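Local coordinates for protein glutaredoxin, CPYC type (Chlamydomonas reinhardtii, PDB 7NCV) that probably acts as a glutathione-dependent disulfide oxidoreductase of the CPYC glutaredoxin class, passing electrons through a pair of redox-active cysteines, at residues A[20-25]-A[48-53]. Sequence-based numbering, arbitrary orientation.
With NA (sodium ion), chain D.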
loop_
_atom_site.group_PDB
_atom_site.type_symbol
_atom_site.label_atom_id
_atom_site.label_comp_id
_atom_site.label_asym_id
_atom_site.label_seq_id
_atom_site.Cartn_x
_atom_site.Cartn_y
_atom_site.Cartn_z
ATOM N N ILE A 20 1.735 0.467 4.701
ATOM C CA ILE A 20 1.141 1.644 4.071
ATOM C C ILE A 20 0.491 1.174 2.762
ATOM O O ILE A 20 1.037 0.330 2.031
ATOM C CB ILE A 20 2.175 2.786 3.858
ATOM C CG1 ILE A 20 1.519 3.986 3.167
ATOM C CG2 ILE A 20 3.382 2.291 3.029
ATOM C CD1 ILE A 20 2.427 5.277 3.232
ATOM N N VAL A 21 -0.678 1.719 2.466
ATOM C CA VAL A 21 -1.453 1.372 1.277
ATOM C C VAL A 21 -1.715 2.675 0.541
ATOM O O VAL A 21 -2.297 3.605 1.130
ATOM C CB VAL A 21 -2.798 0.763 1.652
ATOM C CG1 VAL A 21 -3.571 0.372 0.356
ATOM C CG2 VAL A 21 -2.612 -0.439 2.570
ATOM N N TYR A 22 -1.337 2.748 -0.739
ATOM C CA TYR A 22 -1.753 3.821 -1.618
ATOM C C TYR A 22 -3.044 3.382 -2.283
ATOM O O TYR A 22 -3.136 2.249 -2.789
ATOM C CB TYR A 22 -0.661 4.099 -2.656
ATOM C CG TYR A 22 0.460 4.850 -1.983
ATOM C CD1 TYR A 22 0.412 6.239 -1.892
ATOM C CD2 TYR A 22 1.465 4.167 -1.287
ATOM C CE1 TYR A 22 1.369 6.978 -1.166
ATOM C CE2 TYR A 22 2.467 4.876 -0.582
ATOM C CZ TYR A 22 2.401 6.276 -0.543
ATOM O OH TYR A 22 3.377 6.990 0.170
ATOM N N SER A 23 -4.056 4.251 -2.227
ATOM C CA SER A 23 -5.437 3.840 -2.492
ATOM C C SER A 23 -6.199 4.972 -3.156
ATOM O O SER A 23 -5.685 6.095 -3.306
ATOM C CB SER A 23 -6.014 3.460 -1.112
ATOM O OG SER A 23 -7.431 3.203 -1.118
ATOM N N LYS A 24 -7.420 4.673 -3.604
ATOM C CA LYS A 24 -8.425 5.704 -3.854
ATOM C C LYS A 24 -9.711 5.254 -3.161
ATOM O O LYS A 24 -9.926 4.045 -2.940
ATOM C CB LYS A 24 -8.715 5.918 -5.321
ATOM C CG LYS A 24 -7.509 6.485 -6.054
ATOM C CD LYS A 24 -7.752 6.628 -7.570
ATOM C CE LYS A 24 -6.417 7.047 -8.270
ATOM N NZ LYS A 24 -6.721 7.022 -9.766
ATOM N N THR A 25 -10.541 6.230 -2.764
ATOM C CA THR A 25 -11.768 5.929 -2.007
ATOM C C THR A 25 -12.685 4.975 -2.779
ATOM O O THR A 25 -13.164 3.988 -2.212
ATOM C CB THR A 25 -12.503 7.229 -1.671
ATOM O OG1 THR A 25 -11.604 7.998 -0.820
ATOM C CG2 THR A 25 -13.829 6.993 -0.933
ATOM N N VAL A 48 -3.068 6.187 2.158
ATOM C CA VAL A 48 -2.940 7.468 1.463
ATOM C C VAL A 48 -3.951 7.405 0.318
ATOM O O VAL A 48 -3.734 6.689 -0.672
ATOM C CB VAL A 48 -1.527 7.694 0.920
ATOM C CG1 VAL A 48 -1.469 9.087 0.249
ATOM C CG2 VAL A 48 -0.496 7.583 2.047
ATOM N N GLU A 49 -5.045 8.150 0.424
ATOM C CA GLU A 49 -6.013 8.197 -0.673
ATOM C C GLU A 49 -5.596 9.243 -1.679
ATOM O O GLU A 49 -5.248 10.378 -1.307
ATOM C CB GLU A 49 -7.404 8.532 -0.134
ATOM C CG GLU A 49 -7.948 7.541 0.940
ATOM C CD GLU A 49 -8.303 6.152 0.442
ATOM O OE1 GLU A 49 -8.037 5.816 -0.740
ATOM O OE2 GLU A 49 -8.811 5.398 1.301
ATOM N N LEU A 50 -5.650 8.894 -2.962
ATOM C CA LEU A 50 -5.064 9.729 -3.999
ATOM C C LEU A 50 -6.064 10.546 -4.828
ATOM O O LEU A 50 -5.623 11.459 -5.555
ATOM C CB LEU A 50 -4.206 8.871 -4.942
ATOM C CG LEU A 50 -2.992 8.199 -4.304
ATOM C CD1 LEU A 50 -2.250 7.362 -5.388
ATOM C CD2 LEU A 50 -2.047 9.253 -3.766
ATOM N N GLU A 51 -7.384 10.248 -4.774
ATOM C CA GLU A 51 -8.275 10.858 -5.752
ATOM C C GLU A 51 -8.402 12.373 -5.605
ATOM O O GLU A 51 -8.711 13.039 -6.595
ATOM C CB GLU A 51 -9.664 10.179 -5.717
ATOM C CG GLU A 51 -10.469 10.562 -4.501
ATOM C CD GLU A 51 -10.164 9.727 -3.269
ATOM O OE1 GLU A 51 -9.281 8.818 -3.245
ATOM O OE2 GLU A 51 -10.847 9.985 -2.242
ATOM N N ASN A 52 -8.144 12.949 -4.414
ATOM C CA ASN A 52 -8.201 14.397 -4.253
ATOM C C ASN A 52 -6.812 15.004 -4.174
ATOM O O ASN A 52 -6.698 16.175 -3.804
ATOM C CB ASN A 52 -9.025 14.784 -3.013
ATOM C CG ASN A 52 -10.502 14.418 -3.156
ATOM O OD1 ASN A 52 -11.030 14.405 -4.261
ATOM N ND2 ASN A 52 -11.170 14.175 -2.054
ATOM N N ARG A 53 -5.771 14.255 -4.546
ATOM C CA ARG A 53 -4.425 14.828 -4.619
ATOM C C ARG A 53 -4.267 15.537 -5.944
ATOM O O ARG A 53 -4.545 14.966 -7.002
ATOM C CB ARG A 53 -3.370 13.732 -4.460
ATOM C CG ARG A 53 -3.275 13.162 -3.031
ATOM C CD ARG A 53 -2.368 14.084 -2.161
ATOM N NE ARG A 53 -0.974 14.126 -2.631
ATOM C CZ ARG A 53 0.054 13.533 -2.021
ATOM N NH1 ARG A 53 -0.098 12.926 -0.833
ATOM N NH2 ARG A 53 1.258 13.635 -2.561
HETATM NA NA NA D . -7.361 12.204 -1.825
HETATM O O HOH W 1 -11.467 6.978 1.813
HETATM O O HOH W 2 -9.666 11.743 -0.423
#
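Parallel strands 19-23 and 46-49, the two joined by helix 28-41 in the beta-alpha-beta unit of the thioredoxin fold, meet here where Y22 pairs with V48 and S23 with E49. V48 N donates to V21 O (2.9 Å) and S23 N to V48 O, and L50 N reaches S23 O (2.8 Å) just past the strand end. On the face holding Y22 and V48, these two side chains lie side by side, Y22 CE1 3.6 Å from V48 CB; L50 CD2 sits at the ring's edge, near its plane, and helices 3-16 and 58-67 cover the ring. On the opposite face S23 meets E49 through polar atoms: S23 OG, anti to its backbone N (chi1 172°), donates to the syn side of E49 OE1 at 2.7 Å, while E49 OE2 forms a salt bridge with K34 of helix 28-41. The chain after S23 runs on toward the CxxC pair C27 and C30 that opens this helix, as expected of a glutaredoxin. In the loop before that pair, E51 holds T25 by two hydrogen bonds: T25 OG1 donates to E51 OE2 (2.6 Å) from the syn side, and T25 N donates to E51 OE1 (2.9 Å) from above the carboxylate plane. A water donates to E51 OE2 and also binds the sodium ion, which E49 O coordinates at 2.8 Å beside the type I turn L50-R53. K24 slides past E51 in the opposite direction, its extended chain carrying NZ to Q60.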